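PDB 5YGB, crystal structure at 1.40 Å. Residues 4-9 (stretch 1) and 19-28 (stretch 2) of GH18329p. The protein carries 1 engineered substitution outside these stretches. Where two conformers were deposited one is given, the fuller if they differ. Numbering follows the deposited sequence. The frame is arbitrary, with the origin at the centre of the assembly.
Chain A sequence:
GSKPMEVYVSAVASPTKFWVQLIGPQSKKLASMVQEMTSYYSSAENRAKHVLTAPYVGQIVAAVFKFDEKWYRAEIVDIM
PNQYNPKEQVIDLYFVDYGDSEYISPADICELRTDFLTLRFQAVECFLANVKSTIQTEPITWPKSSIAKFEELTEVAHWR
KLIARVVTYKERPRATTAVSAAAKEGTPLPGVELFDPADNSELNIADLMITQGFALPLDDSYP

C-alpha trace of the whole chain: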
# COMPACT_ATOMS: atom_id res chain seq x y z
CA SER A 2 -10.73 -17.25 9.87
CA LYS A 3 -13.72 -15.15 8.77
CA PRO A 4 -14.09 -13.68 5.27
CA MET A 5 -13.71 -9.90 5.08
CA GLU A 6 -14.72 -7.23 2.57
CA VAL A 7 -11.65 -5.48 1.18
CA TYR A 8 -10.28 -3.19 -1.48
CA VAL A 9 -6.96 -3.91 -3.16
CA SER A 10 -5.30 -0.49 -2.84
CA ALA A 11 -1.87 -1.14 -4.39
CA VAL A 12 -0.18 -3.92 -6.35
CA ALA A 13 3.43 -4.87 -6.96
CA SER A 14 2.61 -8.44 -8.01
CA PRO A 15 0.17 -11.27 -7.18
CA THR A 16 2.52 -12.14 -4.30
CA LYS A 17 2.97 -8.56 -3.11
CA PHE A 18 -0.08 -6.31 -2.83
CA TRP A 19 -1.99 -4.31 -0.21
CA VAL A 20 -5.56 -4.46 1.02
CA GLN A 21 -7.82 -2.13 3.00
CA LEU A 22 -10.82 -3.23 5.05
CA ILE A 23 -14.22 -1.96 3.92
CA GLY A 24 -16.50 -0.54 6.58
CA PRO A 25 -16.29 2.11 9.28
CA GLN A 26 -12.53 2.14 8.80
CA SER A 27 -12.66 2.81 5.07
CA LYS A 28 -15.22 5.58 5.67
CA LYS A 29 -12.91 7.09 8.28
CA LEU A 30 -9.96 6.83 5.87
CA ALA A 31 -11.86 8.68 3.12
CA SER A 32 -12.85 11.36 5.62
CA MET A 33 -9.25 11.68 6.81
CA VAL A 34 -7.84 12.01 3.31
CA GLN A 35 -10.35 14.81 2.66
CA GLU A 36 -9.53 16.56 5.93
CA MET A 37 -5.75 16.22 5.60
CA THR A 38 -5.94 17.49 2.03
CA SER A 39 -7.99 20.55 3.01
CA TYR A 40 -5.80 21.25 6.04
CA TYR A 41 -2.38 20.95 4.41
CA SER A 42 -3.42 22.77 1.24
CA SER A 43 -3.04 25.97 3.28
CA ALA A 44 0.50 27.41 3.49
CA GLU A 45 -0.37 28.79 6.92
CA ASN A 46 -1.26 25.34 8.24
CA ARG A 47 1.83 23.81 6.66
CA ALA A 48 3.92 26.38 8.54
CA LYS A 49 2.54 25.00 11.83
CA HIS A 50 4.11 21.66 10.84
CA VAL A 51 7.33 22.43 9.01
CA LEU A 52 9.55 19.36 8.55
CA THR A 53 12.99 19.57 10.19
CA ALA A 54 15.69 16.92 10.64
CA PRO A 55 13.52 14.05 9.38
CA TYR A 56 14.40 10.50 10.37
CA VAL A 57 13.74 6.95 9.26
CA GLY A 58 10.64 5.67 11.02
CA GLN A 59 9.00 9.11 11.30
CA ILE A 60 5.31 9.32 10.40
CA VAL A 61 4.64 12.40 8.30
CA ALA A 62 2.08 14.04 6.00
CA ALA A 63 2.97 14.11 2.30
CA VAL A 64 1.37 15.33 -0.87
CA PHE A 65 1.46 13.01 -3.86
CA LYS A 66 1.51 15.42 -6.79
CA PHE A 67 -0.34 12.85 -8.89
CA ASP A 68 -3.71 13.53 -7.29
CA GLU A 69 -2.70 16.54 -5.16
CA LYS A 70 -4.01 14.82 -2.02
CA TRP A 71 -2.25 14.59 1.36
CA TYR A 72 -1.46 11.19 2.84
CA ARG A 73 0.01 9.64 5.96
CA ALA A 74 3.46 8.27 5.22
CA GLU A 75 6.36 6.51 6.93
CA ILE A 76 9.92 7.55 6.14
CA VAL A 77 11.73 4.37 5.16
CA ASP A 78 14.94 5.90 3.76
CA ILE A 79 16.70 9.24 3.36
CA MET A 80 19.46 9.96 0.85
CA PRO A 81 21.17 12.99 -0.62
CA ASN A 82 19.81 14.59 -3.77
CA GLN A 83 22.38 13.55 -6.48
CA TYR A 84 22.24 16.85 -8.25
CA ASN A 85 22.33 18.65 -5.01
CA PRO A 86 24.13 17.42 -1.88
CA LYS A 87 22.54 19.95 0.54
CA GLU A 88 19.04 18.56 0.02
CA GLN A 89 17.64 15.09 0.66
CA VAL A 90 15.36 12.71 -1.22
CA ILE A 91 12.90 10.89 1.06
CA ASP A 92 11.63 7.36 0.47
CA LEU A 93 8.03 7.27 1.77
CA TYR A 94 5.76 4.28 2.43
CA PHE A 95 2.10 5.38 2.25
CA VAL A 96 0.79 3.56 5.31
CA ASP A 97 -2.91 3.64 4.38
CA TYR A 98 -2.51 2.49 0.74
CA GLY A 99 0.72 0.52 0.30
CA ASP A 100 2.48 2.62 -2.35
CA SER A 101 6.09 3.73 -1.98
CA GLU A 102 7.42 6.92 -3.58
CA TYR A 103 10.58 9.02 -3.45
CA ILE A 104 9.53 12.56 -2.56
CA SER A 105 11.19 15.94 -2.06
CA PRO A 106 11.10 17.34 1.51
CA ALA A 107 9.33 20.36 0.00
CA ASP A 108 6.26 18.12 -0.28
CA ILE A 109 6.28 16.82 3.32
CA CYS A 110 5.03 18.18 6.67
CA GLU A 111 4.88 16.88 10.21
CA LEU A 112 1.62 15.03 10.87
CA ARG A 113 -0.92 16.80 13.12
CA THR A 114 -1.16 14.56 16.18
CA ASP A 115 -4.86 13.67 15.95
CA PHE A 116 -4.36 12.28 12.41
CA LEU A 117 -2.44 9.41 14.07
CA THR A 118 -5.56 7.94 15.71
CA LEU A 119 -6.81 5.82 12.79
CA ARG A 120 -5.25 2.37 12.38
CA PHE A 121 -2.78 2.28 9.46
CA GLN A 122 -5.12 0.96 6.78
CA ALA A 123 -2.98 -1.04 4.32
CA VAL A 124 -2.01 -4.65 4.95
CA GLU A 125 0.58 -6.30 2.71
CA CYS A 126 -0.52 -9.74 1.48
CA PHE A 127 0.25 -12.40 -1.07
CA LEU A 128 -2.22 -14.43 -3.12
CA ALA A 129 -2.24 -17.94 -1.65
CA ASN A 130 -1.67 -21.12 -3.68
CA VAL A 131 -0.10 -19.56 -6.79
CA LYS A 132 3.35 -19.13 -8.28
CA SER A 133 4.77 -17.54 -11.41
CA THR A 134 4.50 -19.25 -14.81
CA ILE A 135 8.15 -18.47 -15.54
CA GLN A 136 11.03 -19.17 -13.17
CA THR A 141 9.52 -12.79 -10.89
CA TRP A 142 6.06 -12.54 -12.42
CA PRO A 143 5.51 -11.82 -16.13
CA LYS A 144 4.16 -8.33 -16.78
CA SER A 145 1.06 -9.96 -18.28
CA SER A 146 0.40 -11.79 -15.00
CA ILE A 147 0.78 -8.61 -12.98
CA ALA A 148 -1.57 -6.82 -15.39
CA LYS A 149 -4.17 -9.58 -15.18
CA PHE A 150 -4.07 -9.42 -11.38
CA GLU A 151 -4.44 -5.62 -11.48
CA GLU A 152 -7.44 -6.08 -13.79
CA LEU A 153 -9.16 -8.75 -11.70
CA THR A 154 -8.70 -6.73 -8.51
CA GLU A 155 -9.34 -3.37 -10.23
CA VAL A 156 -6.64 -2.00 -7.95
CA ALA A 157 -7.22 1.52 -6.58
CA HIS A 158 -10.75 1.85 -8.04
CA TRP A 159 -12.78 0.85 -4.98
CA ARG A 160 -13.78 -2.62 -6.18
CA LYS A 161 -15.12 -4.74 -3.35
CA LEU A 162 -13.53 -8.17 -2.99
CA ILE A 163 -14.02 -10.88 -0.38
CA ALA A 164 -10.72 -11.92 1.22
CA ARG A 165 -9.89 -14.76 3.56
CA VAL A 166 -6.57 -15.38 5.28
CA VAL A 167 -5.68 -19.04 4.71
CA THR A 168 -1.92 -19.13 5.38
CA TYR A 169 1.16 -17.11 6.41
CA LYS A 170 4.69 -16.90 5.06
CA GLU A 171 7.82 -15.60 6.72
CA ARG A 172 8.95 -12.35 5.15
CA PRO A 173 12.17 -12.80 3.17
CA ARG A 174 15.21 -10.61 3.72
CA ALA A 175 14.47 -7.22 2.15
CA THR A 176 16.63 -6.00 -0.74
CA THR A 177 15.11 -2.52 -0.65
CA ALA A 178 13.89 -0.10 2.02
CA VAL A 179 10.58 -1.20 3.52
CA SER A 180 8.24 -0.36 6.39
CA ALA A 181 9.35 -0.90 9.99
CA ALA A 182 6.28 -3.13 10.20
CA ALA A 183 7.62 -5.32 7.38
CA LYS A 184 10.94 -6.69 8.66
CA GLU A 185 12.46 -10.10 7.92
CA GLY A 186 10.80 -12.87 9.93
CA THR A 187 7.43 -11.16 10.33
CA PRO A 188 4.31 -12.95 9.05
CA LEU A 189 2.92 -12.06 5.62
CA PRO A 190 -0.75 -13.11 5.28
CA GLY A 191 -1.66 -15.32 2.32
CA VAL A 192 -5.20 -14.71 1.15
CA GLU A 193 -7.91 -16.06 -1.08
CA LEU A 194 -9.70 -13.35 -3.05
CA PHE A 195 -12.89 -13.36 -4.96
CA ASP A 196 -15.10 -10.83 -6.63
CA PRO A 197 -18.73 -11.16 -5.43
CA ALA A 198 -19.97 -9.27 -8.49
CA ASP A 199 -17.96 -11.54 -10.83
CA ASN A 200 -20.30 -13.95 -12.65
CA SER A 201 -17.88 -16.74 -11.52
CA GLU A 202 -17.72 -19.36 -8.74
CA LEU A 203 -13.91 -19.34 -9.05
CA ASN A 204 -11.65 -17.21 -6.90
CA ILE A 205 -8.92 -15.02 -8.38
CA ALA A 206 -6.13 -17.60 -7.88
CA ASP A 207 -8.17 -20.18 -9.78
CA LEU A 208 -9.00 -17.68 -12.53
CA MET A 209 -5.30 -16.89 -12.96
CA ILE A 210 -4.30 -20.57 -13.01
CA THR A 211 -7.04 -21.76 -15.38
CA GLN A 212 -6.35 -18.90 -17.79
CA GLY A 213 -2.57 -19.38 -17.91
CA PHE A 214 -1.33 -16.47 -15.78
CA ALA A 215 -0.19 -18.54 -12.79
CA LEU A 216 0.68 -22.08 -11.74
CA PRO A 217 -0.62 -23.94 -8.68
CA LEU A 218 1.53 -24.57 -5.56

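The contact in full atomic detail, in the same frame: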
# COMPACT_ATOMS: atom_id res chain seq x y z
N PRO A 4 -14.24 -14.50 6.47
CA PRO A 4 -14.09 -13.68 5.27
C PRO A 4 -14.25 -12.20 5.63
O PRO A 4 -14.92 -11.86 6.60
CB PRO A 4 -15.23 -14.15 4.36
CG PRO A 4 -16.25 -14.71 5.32
CD PRO A 4 -15.44 -15.36 6.41
N MET A 5 -13.62 -11.34 4.84
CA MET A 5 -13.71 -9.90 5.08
C MET A 5 -13.82 -9.16 3.76
O MET A 5 -13.21 -9.56 2.76
CB MET A 5 -12.49 -9.42 5.88
CG MET A 5 -11.16 -9.81 5.28
SD MET A 5 -9.73 -9.62 6.41
CE MET A 5 -8.42 -10.28 5.37
N GLU A 6 -14.60 -8.09 3.75
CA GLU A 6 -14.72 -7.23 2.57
C GLU A 6 -13.52 -6.32 2.49
O GLU A 6 -13.17 -5.67 3.48
CB GLU A 6 -16.02 -6.40 2.61
CG GLU A 6 -17.30 -7.22 2.68
CD GLU A 6 -18.54 -6.37 2.52
OE1 GLU A 6 -18.51 -5.19 2.95
OE2 GLU A 6 -19.54 -6.86 1.96
N VAL A 7 -12.86 -6.29 1.34
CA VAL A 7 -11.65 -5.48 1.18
C VAL A 7 -11.59 -4.77 -0.16
O VAL A 7 -12.28 -5.13 -1.12
CB VAL A 7 -10.35 -6.32 1.30
CG1 VAL A 7 -10.29 -7.08 2.63
CG2 VAL A 7 -10.21 -7.27 0.10
N TYR A 8 -10.75 -3.74 -0.22
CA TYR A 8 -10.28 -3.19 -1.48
C TYR A 8 -8.82 -3.55 -1.64
O TYR A 8 -8.07 -3.49 -0.67
CB TYR A 8 -10.36 -1.67 -1.52
CG TYR A 8 -11.73 -1.05 -1.33
CD1 TYR A 8 -12.79 -1.40 -2.16
CD2 TYR A 8 -11.94 -0.10 -0.35
CE1 TYR A 8 -14.02 -0.82 -2.00
CE2 TYR A 8 -13.18 0.49 -0.19
CZ TYR A 8 -14.21 0.12 -1.02
OH TYR A 8 -15.45 0.70 -0.86
N VAL A 9 -8.39 -3.86 -2.86
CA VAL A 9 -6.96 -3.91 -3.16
C VAL A 9 -6.52 -2.49 -3.52
O VAL A 9 -7.01 -1.91 -4.49
CB VAL A 9 -6.65 -4.90 -4.28
CG1 VAL A 9 -5.20 -4.77 -4.71
CG2 VAL A 9 -6.95 -6.31 -3.80
N TRP A 19 -1.48 -4.87 -1.46
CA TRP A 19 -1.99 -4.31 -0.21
C TRP A 19 -3.50 -4.24 -0.24
O TRP A 19 -4.10 -3.90 -1.27
CB TRP A 19 -1.39 -2.92 0.04
CG TRP A 19 0.08 -2.93 0.39
CD1 TRP A 19 0.61 -2.84 1.64
CD2 TRP A 19 1.18 -3.02 -0.53
NE1 TRP A 19 1.99 -2.89 1.56
CE2 TRP A 19 2.36 -2.99 0.24
CE3 TRP A 19 1.28 -3.12 -1.92
CZ2 TRP A 19 3.63 -3.07 -0.34
CZ3 TRP A 19 2.56 -3.20 -2.50
CH2 TRP A 19 3.71 -3.17 -1.70
N VAL A 20 -4.11 -4.56 0.89
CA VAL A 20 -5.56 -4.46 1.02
C VAL A 20 -5.97 -3.54 2.16
O VAL A 20 -5.23 -3.35 3.15
CB VAL A 20 -6.24 -5.84 1.22
CG1 VAL A 20 -5.86 -6.79 0.10
CG2 VAL A 20 -5.86 -6.44 2.56
N GLN A 21 -7.16 -2.96 2.00
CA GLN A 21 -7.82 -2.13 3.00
C GLN A 21 -9.13 -2.80 3.36
O GLN A 21 -9.81 -3.33 2.49
CB GLN A 21 -8.12 -0.74 2.44
CG GLN A 21 -6.89 0.04 1.95
CD GLN A 21 -7.29 1.22 1.09
OE1 GLN A 21 -8.31 1.17 0.40
NE2 GLN A 21 -6.48 2.27 1.12
N LEU A 22 -9.52 -2.73 4.63
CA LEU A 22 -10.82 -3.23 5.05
C LEU A 22 -11.93 -2.24 4.73
O LEU A 22 -11.81 -1.05 5.02
CB LEU A 22 -10.84 -3.51 6.55
CG LEU A 22 -9.90 -4.59 7.05
CD1 LEU A 22 -10.04 -4.70 8.56
CD2 LEU A 22 -10.24 -5.89 6.40
N ILE A 23 -13.02 -2.75 4.17
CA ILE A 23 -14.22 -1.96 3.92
C ILE A 23 -15.07 -1.88 5.17
O ILE A 23 -15.30 -2.88 5.85
CB ILE A 23 -15.04 -2.57 2.78
CG1 ILE A 23 -14.23 -2.57 1.49
CG2 ILE A 23 -16.37 -1.82 2.60
CD1 ILE A 23 -14.93 -3.25 0.34
N GLY A 24 -15.58 -0.69 5.47
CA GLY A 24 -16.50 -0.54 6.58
C GLY A 24 -16.27 0.79 7.26
O GLY A 24 -15.86 1.76 6.59
N PRO A 25 -16.47 0.85 8.57
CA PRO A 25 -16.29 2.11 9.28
C PRO A 25 -14.87 2.64 9.11
O PRO A 25 -14.67 3.84 9.08
CB PRO A 25 -16.58 1.75 10.75
CG PRO A 25 -17.34 0.48 10.69
CD PRO A 25 -16.84 -0.25 9.49
N GLN A 26 -13.92 1.72 8.95
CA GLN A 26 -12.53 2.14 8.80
C GLN A 26 -12.25 2.76 7.44
O GLN A 26 -11.47 3.72 7.37
CB GLN A 26 -11.59 0.96 9.00
CG GLN A 26 -11.50 0.55 10.44
CD GLN A 26 -10.43 -0.47 10.64
OE1 GLN A 26 -9.25 -0.18 10.45
NE2 GLN A 26 -10.83 -1.67 11.04
N SER A 27 -12.87 2.24 6.39
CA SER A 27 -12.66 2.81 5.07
C SER A 27 -13.39 4.16 4.97
O SER A 27 -12.90 5.07 4.31
CB SER A 27 -13.08 1.84 3.97
OG SER A 27 -14.49 1.60 3.93
N LYS A 28 -14.53 4.30 5.63
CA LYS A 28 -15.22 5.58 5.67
C LYS A 28 -14.37 6.61 6.41
O LYS A 28 -14.23 7.75 5.97
CB LYS A 28 -16.60 5.43 6.32
CG LYS A 28 -17.58 4.60 5.48
CD LYS A 28 -19.00 4.64 6.03
CE LYS A 28 -19.11 3.96 7.38
NZ LYS A 28 -20.51 4.06 7.90
O HOH W 1 -14.10 -5.41 6.07
O HOH W 2 -17.59 -4.65 5.55

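Residues 5-9 and 19-22 run as neighbouring antiparallel strands, their N-to-C directions 135° apart and their axes approaching to 4.5 Å. The register is fixed by three bridges: V7 with L22, Y8 with Q21, and V9 with V20. The central pair is the hydrogen-bonded one, and its CA atoms stand 5.2 Å apart. Both of its amides are satisfied by the partner's carbonyl: Y8 N donates to Q21 O at 2.9 Å (N-H...O angle 156°), and Q21 N donates to Y8 O at 2.9 Å (165°). In the flanking non-hydrogen-bonded pairs the chains draw closer, which brings alpha carbons up to carbonyl oxygens: V7 CA lies 3.1 Å from Q21 O and V20 CA 3.2 Å from Y8 O. Each of these two oxygens therefore receives an amide and a CA-H contact together. V9 CA makes a similar approach to W19 O, at 3.4 Å.

The ladder outlasts the second strand by one bond. I23 N donates to E6 O at 3.0 Å, nearly linear at 174°. E6 O accepts again from water 1, its oxygen 2.8 Å away, and that water donates also to I23 O at 2.8 Å. Water 2 makes a second bridge, donating to I23 O at 2.9 Å and to E6 OE1 at 2.8 Å. I23 O thus accepts from two waters, while E6 OE2 is satisfied elsewhere in the structure.

Side chains divide between the two sheet faces. V7, V9, V20 and L22 share one, where branched aliphatic groups meet: V7 CB is 4.1 Å from V20 CB, V9 CG2 is 4.1 Å from V20 CG1, and V7 CG1 is 4.0 Å from L22 CD2. M5 extends this apolar patch, its SD 3.8 Å from L22 CD2.

Y8 and Q21 occupy the opposite face. I23 covers one face of the Y8 ring: its CG1 sits 3.6 Å from the centroid of the ring atoms CG to CZ, only 11° off the normal, a CH-pi geometry, and I23 CD1 reaches Y8 CE1 at 3.5 Å. Q21 OE1 instead lies near the ring plane at the edge, 3.9 Å from Y8 CD2; Q21 NE2 is hydrogen-bonded elsewhere.

Beyond I23, G24 occupies the N-cap position. Its amide is satisfied by a side chain, G24 N donating to S27 OG at 3.0 Å and 170°, and its carbonyl opens the helix by accepting from K28 N, with G24 O to K28 N at 3.0 Å.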